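Local coordinates for protein arabinan endo-1,5-alpha-l-arabinosidase A (Cellvibrio cellulosa, PDB 1GYE) that hydrolyses the alpha-1,5-arabinofuranosyl bonds of linear arabinan, releasing almost exclusively arabinotriose during breakdown of the plant cell wall, at residues 24-29 against 60-65; 46-51 against 78-83. All blocks are in the same frame, centred on the assembly; numbering follows the deposited sequence.

Contact 1 of 2, residues 24-29 against 60-65. With AHR (alpha-L-arabinofuranose), chain B; AHR (alpha-L-arabinofuranose), chain C; AHR (alpha-L-arabinofuranose), chain D.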
ATOM      1  N   PRO A  24      11.894  -9.704  -2.788  1.00 17.05           N
ATOM      2  CA  PRO A  24      13.082  -9.444  -3.640  1.00 17.13           C
ATOM      3  C   PRO A  24      12.626  -8.931  -5.012  1.00 17.32           C
ATOM      4  O   PRO A  24      11.813  -9.625  -5.653  1.00 18.46           O
ATOM      5  CB  PRO A  24      13.766 -10.827  -3.745  1.00 16.24           C
ATOM      6  CG  PRO A  24      13.353 -11.545  -2.501  1.00 16.40           C
ATOM      7  CD  PRO A  24      11.892 -11.082  -2.238  1.00 17.08           C
ATOM      8  N   GLY A  25      13.076  -7.736  -5.415  1.00 16.82           N
ATOM      9  CA  GLY A  25      12.650  -7.091  -6.662  1.00 16.57           C
ATOM     10  C   GLY A  25      11.150  -6.905  -6.902  1.00 17.02           C
ATOM     11  O   GLY A  25      10.728  -6.563  -8.018  1.00 16.82           O
ATOM     12  N   ILE A  26      10.358  -7.076  -5.843  1.00 16.76           N
ATOM     13  CA  ILE A  26       8.896  -7.225  -5.915  1.00 16.73           C
ATOM     14  C   ILE A  26       8.480  -8.586  -6.516  1.00 16.79           C
ATOM     15  O   ILE A  26       8.657  -8.847  -7.729  1.00 16.58           O
ATOM     16  CB  ILE A  26       8.140  -6.034  -6.632  1.00 16.67           C
ATOM     17  CG1 ILE A  26       8.341  -4.681  -5.930  1.00 16.13           C
ATOM     18  CG2 ILE A  26       6.627  -6.372  -6.801  1.00 13.96           C
ATOM     19  CD1 ILE A  26       8.019  -4.664  -4.456  1.00 16.53           C
ATOM     20  N   THR A  27       7.910  -9.427  -5.651  1.00 16.68           N
ATOM     21  CA  THR A  27       7.307 -10.718  -6.027  1.00 16.60           C
ATOM     22  C   THR A  27       5.975 -10.520  -6.765  1.00 16.66           C
ATOM     23  O   THR A  27       5.106  -9.750  -6.334  1.00 16.73           O
ATOM     24  CB  THR A  27       7.080 -11.577  -4.746  1.00 17.04           C
ATOM     25  OG1 THR A  27       8.197 -11.431  -3.828  1.00 15.25           O
ATOM     26  CG2 THR A  27       7.041 -13.058  -5.097  1.00 16.79           C
ATOM     27  N   ILE A  28       5.814 -11.194  -7.886  1.00 16.79           N
ATOM     28  CA  ILE A  28       4.553 -11.164  -8.610  1.00 16.75           C
ATOM     29  C   ILE A  28       3.996 -12.597  -8.708  1.00 17.75           C
ATOM     30  O   ILE A  28       4.726 -13.550  -9.019  1.00 17.36           O
ATOM     31  CB  ILE A  28       4.736 -10.575 -10.042  1.00 16.40           C
ATOM     32  CG1 ILE A  28       5.551  -9.279 -10.030  1.00 15.80           C
ATOM     33  CG2 ILE A  28       3.395 -10.309 -10.663  1.00 16.55           C
ATOM     34  CD1 ILE A  28       5.953  -8.826 -11.438  1.00 13.77           C
ATOM     35  N   TYR A  29       2.700 -12.745  -8.444  1.00 18.28           N
ATOM     36  CA  TYR A  29       2.014 -14.009  -8.646  1.00 18.05           C
ATOM     37  C   TYR A  29       0.874 -13.804  -9.623  1.00 18.61           C
ATOM     38  O   TYR A  29       0.404 -12.671  -9.819  1.00 18.86           O
ATOM     39  CB  TYR A  29       1.408 -14.513  -7.345  1.00 18.09           C
ATOM     40  CG  TYR A  29       2.361 -14.700  -6.201  1.00 18.14           C
ATOM     41  CD1 TYR A  29       3.029 -15.906  -6.036  1.00 17.08           C
ATOM     42  CD2 TYR A  29       2.591 -13.669  -5.269  1.00 18.82           C
ATOM     43  CE1 TYR A  29       3.906 -16.111  -4.990  1.00 17.30           C
ATOM     44  CE2 TYR A  29       3.472 -13.862  -4.200  1.00 18.72           C
ATOM     45  CZ  TYR A  29       4.121 -15.099  -4.072  1.00 18.10           C
ATOM     46  OH  TYR A  29       4.978 -15.357  -3.042  1.00 16.48           O
ATOM     47  N   GLY A  60      17.827  -6.189  -0.862  1.00 15.54           N
ATOM     48  CA  GLY A  60      17.252  -6.733  -2.081  1.00 14.45           C
ATOM     49  C   GLY A  60      15.729  -6.788  -2.112  1.00 13.47           C
ATOM     50  O   GLY A  60      15.158  -6.974  -3.198  1.00 13.27           O
ATOM     51  N   HIS A  61      15.088  -6.610  -0.946  1.00 12.73           N
ATOM     52  CA  HIS A  61      13.619  -6.585  -0.807  1.00 12.71           C
ATOM     53  C   HIS A  61      13.024  -5.195  -0.975  1.00 13.45           C
ATOM     54  O   HIS A  61      13.291  -4.285  -0.174  1.00 13.10           O
ATOM     55  CB  HIS A  61      13.184  -7.166   0.545  1.00 12.06           C
ATOM     56  CG  HIS A  61      13.642  -8.580   0.770  1.00 14.25           C
ATOM     57  ND1 HIS A  61      12.810  -9.667   0.612  1.00 12.99           N
ATOM     58  CD2 HIS A  61      14.853  -9.083   1.116  1.00 12.88           C
ATOM     59  CE1 HIS A  61      13.476 -10.773   0.879  1.00 14.16           C
ATOM     60  NE2 HIS A  61      14.719 -10.446   1.186  1.00 14.30           N
ATOM     61  N   LEU A  62      12.210  -5.026  -2.015  1.00 14.30           N
ATOM     62  CA  LEU A  62      11.475  -3.777  -2.196  1.00 14.43           C
ATOM     63  C   LEU A  62      10.208  -3.886  -1.409  1.00 14.79           C
ATOM     64  O   LEU A  62       9.712  -5.001  -1.179  1.00 14.36           O
ATOM     65  CB  LEU A  62      11.214  -3.502  -3.676  1.00 14.91           C
ATOM     66  CG  LEU A  62      12.539  -3.461  -4.507  1.00 15.68           C
ATOM     67  CD1 LEU A  62      12.264  -3.615  -5.979  1.00 14.45           C
ATOM     68  CD2 LEU A  62      13.316  -2.180  -4.288  1.00 15.21           C
ATOM     69  N   TRP A  63       9.695  -2.735  -0.956  1.00 14.81           N
ATOM     70  CA  TRP A  63       8.536  -2.737  -0.083  1.00 13.89           C
ATOM     71  C   TRP A  63       7.320  -2.107  -0.707  1.00 14.96           C
ATOM     72  O   TRP A  63       7.394  -1.093  -1.458  1.00 15.22           O
ATOM     73  CB  TRP A  63       8.799  -1.969   1.202  1.00 13.48           C
ATOM     74  CG  TRP A  63       9.954  -2.425   2.068  1.00 13.63           C
ATOM     75  CD1 TRP A  63      10.749  -3.529   1.899  1.00 10.69           C
ATOM     76  CD2 TRP A  63      10.438  -1.762   3.252  1.00 13.18           C
ATOM     77  NE1 TRP A  63      11.694  -3.587   2.898  1.00 11.85           N
ATOM     78  CE2 TRP A  63      11.546  -2.522   3.736  1.00 11.27           C
ATOM     79  CE3 TRP A  63      10.046  -0.602   3.958  1.00 11.14           C
ATOM     80  CZ2 TRP A  63      12.280  -2.162   4.885  1.00 12.89           C
ATOM     81  CZ3 TRP A  63      10.775  -0.232   5.126  1.00 12.19           C
ATOM     82  CH2 TRP A  63      11.882  -1.018   5.567  1.00 16.04           C
ATOM     83  N   ALA A  64       6.186  -2.682  -0.338  1.00 14.55           N
ATOM     84  CA  ALA A  64       4.950  -1.975  -0.428  1.00 14.99           C
ATOM     85  C   ALA A  64       4.735  -1.431  -1.842  1.00 15.59           C
ATOM     86  O   ALA A  64       4.699  -0.213  -2.049  1.00 15.23           O
ATOM     87  CB  ALA A  64       4.936  -0.836   0.615  1.00 15.47           C
ATOM     88  N   PRO A  65       4.571  -2.327  -2.821  1.00 16.51           N
ATOM     89  CA  PRO A  65       4.379  -1.888  -4.200  1.00 16.69           C
ATOM     90  C   PRO A  65       3.008  -1.252  -4.363  1.00 18.23           C
ATOM     91  O   PRO A  65       2.072  -1.410  -3.518  1.00 18.81           O
ATOM     92  CB  PRO A  65       4.417  -3.200  -4.970  1.00 16.81           C
ATOM     93  CG  PRO A  65       3.894  -4.176  -3.998  1.00 16.49           C
ATOM     94  CD  PRO A  65       4.498  -3.802  -2.702  1.00 15.77           C
TER
HETATM   95  O5  AHR B   4       9.629  -4.880   5.385  0.50 29.93           O
HETATM   96  C5  AHR B   4       8.281  -4.567   5.709  0.50 28.30           C
HETATM   97  C4  AHR B   4       8.163  -3.087   5.894  0.50 28.25           C
HETATM   98  O4  AHR B   4       8.492  -2.925   7.259  0.50 29.80           O
HETATM   99  C3  AHR B   4       6.750  -2.575   5.733  0.50 27.72           C
HETATM  100  O3  AHR B   4       6.556  -1.823   4.547  0.50 24.54           O
HETATM  101  C2  AHR B   4       6.596  -1.674   6.931  0.50 28.80           C
HETATM  102  O2  AHR B   4       5.222  -1.603   7.303  0.50 33.67           O
HETATM  103  C1  AHR B   4       7.381  -2.425   7.971  0.50 27.33           C
HETATM  104  O5  AHR C   6       5.649 -12.619   2.746  0.50 24.22           O
HETATM  105  C5  AHR C   6       6.509 -11.978   1.774  0.50 23.91           C
HETATM  106  C4  AHR C   6       7.854 -11.686   2.432  0.50 24.36           C
HETATM  107  O4  AHR C   6       7.732 -11.043   3.716  0.50 26.21           O
HETATM  108  C3  AHR C   6       8.718 -10.778   1.615  0.50 24.76           C
HETATM  109  O3  AHR C   6       9.548 -11.663   0.894  0.50 26.00           O
HETATM  110  C2  AHR C   6       9.556 -10.142   2.696  0.50 25.42           C
HETATM  111  O2  AHR C   6      10.118  -8.924   2.262  0.50 27.23           O
HETATM  112  C1  AHR C   6       8.631  -9.959   3.862  0.50 25.10           C
HETATM  113  O5  AHR D   5       9.361 -10.107   5.079  0.50 27.72           O
HETATM  114  C5  AHR D   5       8.713  -9.394   6.168  0.50 27.43           C
HETATM  115  C4  AHR D   5       9.274  -7.968   6.389  0.50 28.38           C
HETATM  116  O4  AHR D   5       8.719  -7.078   5.437  0.50 27.28           O
HETATM  117  C3  AHR D   5      10.792  -7.763   6.301  0.50 27.55           C
HETATM  118  O3  AHR D   5      11.252  -7.256   7.547  0.50 27.60           O
HETATM  119  C2  AHR D   5      11.047  -6.686   5.279  0.50 26.27           C
HETATM  120  O2  AHR D   5      11.683  -7.189   4.126  0.50 23.41           O
HETATM  121  C1  AHR D   5       9.695  -6.206   4.846  0.50 28.14           C
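Pro24 and His61 form an antiparallel, non-hydrogen-bonded pair where strand 16-24 of one four-stranded meander meets strand 61-70 of the next, consistent with a join between adjacent blades of the five-bladed beta-propeller. Their side chains lie side by side and point the same way, and the proline ring lies obliquely against the imidazole. Pro24 CD is 3.3 Å from His61 ND1, and Pro24 CG is 3.5 Å from His61 CE1. One backbone hydrogen bond joins the segments, from Gly25 N to Gly60 O (3.1 Å). The same oxygen also receives a CA-H contact from Pro24.

Ile26 can be followed outward into the buried layer. Its CB carries CG1 beside the backbone N and anti to the carbonyl carbon (chi1 -61°). CG1 then passes Leu62 CB at 3.8 Å. At the tip, Ile26 CD1 touches Leu62 CB and reaches the ring of Pro65, with CB of that proline 3.9 Å away. The Ile26 and Leu62 side chains cross at about a right angle. Phe20 and Tyr78 also pack on Ile26.

Successive residues of strand 61-63 serve different sides. Leu62 faces the hydrophobic layer, while His61 and Trp63 line the glycan pocket. His61 ND1 is 3.2 Å from O2 of the chain C arabinofuranose. One face of the Trp63 indole receives the chain B sugar, whose O5 sits 3.4 Å above the ring plane, offset toward the rim.

Contact 2 of 2, residues 46-51 against 78-83. With AHR (alpha-L-arabinofuranose), chain E; AHR (alpha-L-arabinofuranose), chain F.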
ATOM      1  N   THR A  46      17.391  -8.323  -9.943  1.00 17.91           N
ATOM      2  CA  THR A  46      18.149  -8.247  -8.706  1.00 16.61           C
ATOM      3  C   THR A  46      17.583  -7.064  -7.975  1.00 16.48           C
ATOM      4  O   THR A  46      16.569  -7.223  -7.298  1.00 14.80           O
ATOM      5  CB  THR A  46      19.643  -8.171  -8.981  1.00 16.71           C
ATOM      6  OG1 THR A  46      19.914  -7.070  -9.849  1.00 15.82           O
ATOM      7  CG2 THR A  46      20.084  -9.372  -9.815  1.00 15.11           C
ATOM      8  N   GLU A  47      18.162  -5.876  -8.164  1.00 17.15           N
ATOM      9  CA  GLU A  47      17.593  -4.646  -7.559  1.00 17.74           C
ATOM     10  C   GLU A  47      17.703  -3.370  -8.429  1.00 17.49           C
ATOM     11  O   GLU A  47      18.401  -3.364  -9.441  1.00 16.63           O
ATOM     12  CB  GLU A  47      18.220  -4.404  -6.180  1.00 17.66           C
ATOM     13  CG  GLU A  47      19.726  -4.332  -6.215  1.00 18.34           C
ATOM     14  CD  GLU A  47      20.363  -4.754  -4.908  1.00 19.62           C
ATOM     15  OE1 GLU A  47      20.166  -5.914  -4.471  1.00 19.87           O
ATOM     16  OE2 GLU A  47      21.076  -3.916  -4.330  1.00 20.42           O
ATOM     17  N   PRO A  48      17.055  -2.270  -8.030  1.00 17.53           N
ATOM     18  CA  PRO A  48      17.210  -1.039  -8.802  1.00 17.40           C
ATOM     19  C   PRO A  48      18.673  -0.617  -8.702  1.00 17.61           C
ATOM     20  O   PRO A  48      19.355  -0.857  -7.673  1.00 18.02           O
ATOM     21  CB  PRO A  48      16.264  -0.073  -8.116  1.00 16.55           C
ATOM     22  CG  PRO A  48      15.268  -0.984  -7.391  1.00 16.88           C
ATOM     23  CD  PRO A  48      16.169  -2.063  -6.870  1.00 17.84           C
ATOM     24  N   THR A  49      19.178  -0.045  -9.785  1.00 16.69           N
ATOM     25  CA  THR A  49      20.595   0.337  -9.842  1.00 15.57           C
ATOM     26  C   THR A  49      20.901   1.403  -8.784  1.00 15.56           C
ATOM     27  O   THR A  49      22.043   1.558  -8.401  1.00 15.03           O
ATOM     28  CB  THR A  49      20.944   0.864 -11.275  1.00 15.43           C
ATOM     29  OG1 THR A  49      20.099   2.012 -11.568  1.00 18.56           O
ATOM     30  CG2 THR A  49      20.588  -0.198 -12.348  1.00  9.73           C
ATOM     31  N   TRP A  50      19.870   2.120  -8.297  1.00 15.26           N
ATOM     32  CA  TRP A  50      20.100   3.297  -7.479  1.00 15.09           C
ATOM     33  C   TRP A  50      19.853   3.021  -6.020  1.00 15.57           C
ATOM     34  O   TRP A  50      20.133   3.867  -5.166  1.00 15.03           O
ATOM     35  CB  TRP A  50      19.252   4.460  -7.980  1.00 15.71           C
ATOM     36  CG  TRP A  50      17.754   4.130  -8.101  1.00 18.24           C
ATOM     37  CD1 TRP A  50      17.059   3.720  -9.246  1.00 19.88           C
ATOM     38  CD2 TRP A  50      16.789   4.154  -7.051  1.00 18.17           C
ATOM     39  NE1 TRP A  50      15.736   3.505  -8.943  1.00 17.08           N
ATOM     40  CE2 TRP A  50      15.541   3.774  -7.607  1.00 19.40           C
ATOM     41  CE3 TRP A  50      16.849   4.434  -5.679  1.00 18.94           C
ATOM     42  CZ2 TRP A  50      14.368   3.703  -6.833  1.00 19.77           C
ATOM     43  CZ3 TRP A  50      15.670   4.381  -4.924  1.00 18.18           C
ATOM     44  CH2 TRP A  50      14.459   4.018  -5.504  1.00 17.77           C
ATOM     45  N   ALA A  51      19.352   1.815  -5.743  1.00 16.53           N
ATOM     46  CA  ALA A  51      18.925   1.390  -4.399  1.00 17.00           C
ATOM     47  C   ALA A  51      19.969   1.590  -3.266  1.00 17.90           C
ATOM     48  O   ALA A  51      19.654   2.201  -2.226  1.00 17.84           O
ATOM     49  CB  ALA A  51      18.403  -0.057  -4.428  1.00 16.42           C
ATOM     50  N   TYR A  78       7.319   1.252  -6.134  1.00 16.76           N
ATOM     51  CA  TYR A  78       7.947   0.388  -5.132  1.00 16.74           C
ATOM     52  C   TYR A  78       8.865   1.209  -4.170  1.00 17.59           C
ATOM     53  O   TYR A  78       9.288   2.333  -4.495  1.00 17.76           O
ATOM     54  CB  TYR A  78       8.780  -0.678  -5.857  1.00 16.26           C
ATOM     55  CG  TYR A  78       9.861  -0.047  -6.714  1.00 16.38           C
ATOM     56  CD1 TYR A  78      11.086   0.329  -6.141  1.00 15.63           C
ATOM     57  CD2 TYR A  78       9.648   0.225  -8.076  1.00 14.79           C
ATOM     58  CE1 TYR A  78      12.082   0.925  -6.906  1.00 18.10           C
ATOM     59  CE2 TYR A  78      10.651   0.826  -8.866  1.00 16.73           C
ATOM     60  CZ  TYR A  78      11.862   1.165  -8.260  1.00 19.49           C
ATOM     61  OH  TYR A  78      12.867   1.769  -8.968  1.00 20.70           O
ATOM     62  N   SER A  79       9.227   0.626  -3.021  1.00 17.88           N
ATOM     63  CA  SER A  79       9.940   1.386  -1.982  1.00 17.74           C
ATOM     64  C   SER A  79      11.283   0.779  -1.628  1.00 16.80           C
ATOM     65  O   SER A  79      11.349  -0.392  -1.270  1.00 17.91           O
ATOM     66  CB  SER A  79       9.110   1.443  -0.674  1.00 17.89           C
ATOM     67  OG  SER A  79       7.771   1.854  -0.883  1.00 19.33           O
ATOM     68  N   VAL A  80      12.334   1.580  -1.727  1.00 16.69           N
ATOM     69  CA  VAL A  80      13.663   1.273  -1.205  1.00 16.79           C
ATOM     70  C   VAL A  80      13.843   1.933   0.193  1.00 17.73           C
ATOM     71  O   VAL A  80      13.547   3.121   0.375  1.00 19.36           O
ATOM     72  CB  VAL A  80      14.760   1.756  -2.224  1.00 17.11           C
ATOM     73  CG1 VAL A  80      16.158   1.471  -1.718  1.00 16.40           C
ATOM     74  CG2 VAL A  80      14.597   1.109  -3.616  1.00 14.40           C
ATOM     75  N   SER A  81      14.300   1.197   1.203  1.00 17.65           N
ATOM     76  CA  SER A  81      14.315   1.742   2.565  1.00 17.21           C
ATOM     77  C   SER A  81      15.190   0.928   3.501  1.00 17.06           C
ATOM     78  O   SER A  81      15.865   0.002   3.062  1.00 16.23           O
ATOM     79  CB  SER A  81      12.898   1.771   3.151  1.00 17.97           C
ATOM     80  OG  SER A  81      12.809   2.656   4.288  1.00 18.21           O
ATOM     81  N   ALA A  82      15.200   1.297   4.784  1.00 16.57           N
ATOM     82  CA  ALA A  82      15.852   0.471   5.806  1.00 17.17           C
ATOM     83  C   ALA A  82      14.995   0.494   7.053  1.00 17.54           C
ATOM     84  O   ALA A  82      14.311   1.486   7.322  1.00 18.05           O
ATOM     85  CB  ALA A  82      17.247   0.952   6.127  1.00 16.82           C
ATOM     86  N   PHE A  83      15.054  -0.589   7.808  1.00 17.48           N
ATOM     87  CA  PHE A  83      14.191  -0.742   8.941  1.00 18.76           C
ATOM     88  C   PHE A  83      14.378   0.369   9.933  1.00 18.03           C
ATOM     89  O   PHE A  83      15.492   0.571  10.427  1.00 18.90           O
ATOM     90  CB  PHE A  83      14.448  -2.061   9.684  1.00 19.86           C
ATOM     91  CG  PHE A  83      13.352  -2.400  10.685  1.00 24.10           C
ATOM     92  CD1 PHE A  83      12.003  -2.175  10.359  1.00 26.82           C
ATOM     93  CD2 PHE A  83      13.657  -2.942  11.941  1.00 30.80           C
ATOM     94  CE1 PHE A  83      10.960  -2.475  11.264  1.00 29.41           C
ATOM     95  CE2 PHE A  83      12.610  -3.255  12.871  1.00 33.78           C
ATOM     96  CZ  PHE A  83      11.258  -3.004  12.515  1.00 32.66           C
TER
HETATM   97  O5  AHR E   3       7.922  -1.610   9.003  0.50 24.27           O
HETATM   98  C5  AHR E   3       8.056  -0.292   8.579  0.50 20.93           C
HETATM   99  C4  AHR E   3       9.113   0.246   9.487  0.50 20.72           C
HETATM  100  O4  AHR E   3       8.512   0.667  10.697  0.50 18.94           O
HETATM  101  C3  AHR E   3       9.716   1.426   8.789  0.50 19.04           C
HETATM  102  O3  AHR E   3      11.111   1.164   8.706  0.50 15.92           O
HETATM  103  C2  AHR E   3       9.421   2.594   9.693  0.50 18.46           C
HETATM  104  O2  AHR E   3       8.591   3.492   8.958  0.50 15.24           O
HETATM  105  C1  AHR E   3       8.758   2.034  10.927  0.50 18.44           C
HETATM  106  O5  AHR F   1      12.948   0.723  15.566  0.50 44.53           O
HETATM  107  C5  AHR F   1      13.839   0.757  14.438  0.50 48.03           C
HETATM  108  C4  AHR F   1      15.288   0.713  14.900  0.50 51.19           C
HETATM  109  O4  AHR F   1      15.954   1.846  14.339  0.50 52.59           O
HETATM  110  C3  AHR F   1      16.043  -0.494  14.337  0.50 52.01           C
HETATM  111  O3  AHR F   1      16.394  -1.473  15.314  0.50 54.21           O
HETATM  112  C2  AHR F   1      17.304   0.099  13.773  0.50 52.09           C
HETATM  113  O2  AHR F   1      17.849  -0.754  12.767  0.50 53.87           O
HETATM  114  C1  AHR F   1      16.707   1.374  13.223  0.50 51.88           C
HETATM  115  O1  AHR F   1      17.665   2.338  12.801  0.50 53.57           O
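Trp50 and Tyr78 approach from opposite directions and meet at the edge of the indole. Both carry CG between the backbone N and the carbonyl carbon (chi1 53° in Trp50, 60° in Tyr78). In Trp50 this torsion swings the ring toward the strand; Tyr78 already points at the loop from its CB. Tyr78 OH lies near the indole plane, 3.2 Å from Trp50 CZ2. Trp50 NE1 makes a weak, bent hydrogen bond to Tyr78 OH (3.4 Å). The stronger partner of that hydroxyl is Asp109, whose carboxylate also takes a weak bond from Trp50 NE1.

Pro48 slides past Tyr78 in the opposite direction, its CG 3.7 Å from Tyr78 CE1. Pro48 CB lies over one face of the Trp50 ring, toward its rim. Phe44 packs edge-to-face with Tyr78.

Val80 splits its methyls. CG1 is anti to the backbone N (chi1 179°) and meets Ala51 CB at 3.8 Å. CG2 touches the far end of the indole, 3.5 Å from Trp50 CH2. A type I turn from Pro48 to Ala51, with Ala51 N bonded to Pro48 O, lets Pro48, Trp50 and Ala51 face the strand. Farther along, Phe83 lies against the chain E sugar, whose O5 is in plane at the ring edge. This is probably the connection between two successive propeller blades, laid on strand 73-80 of the second; the chain beyond leads to the glycan pocket.

Contacts 1 and 2 lie where two adjacent blades probably meet, with centres about 9 Å apart. Their segments alternate along the chain: 24-29, 46-51, 60-65, then 78-83. Segment 24-29 belongs to the first meander, 60-65 and 78-83 to the second, and 46-51 to the connection between them. Strands 61-70 and 73-80 are consecutive antiparallel neighbours in one sheet. A probable backbone hydrogen bond from Trp63 N to Ser79 O (2.9 Å) joins them. On the buried side, Leu62 packs on Val80. On the sugar side, the Trp63 indole packs on Ser81. Strand 61-70 and the chain just after strand 73-80 bring pocket residues to different sugars along the bound arabinohexaose.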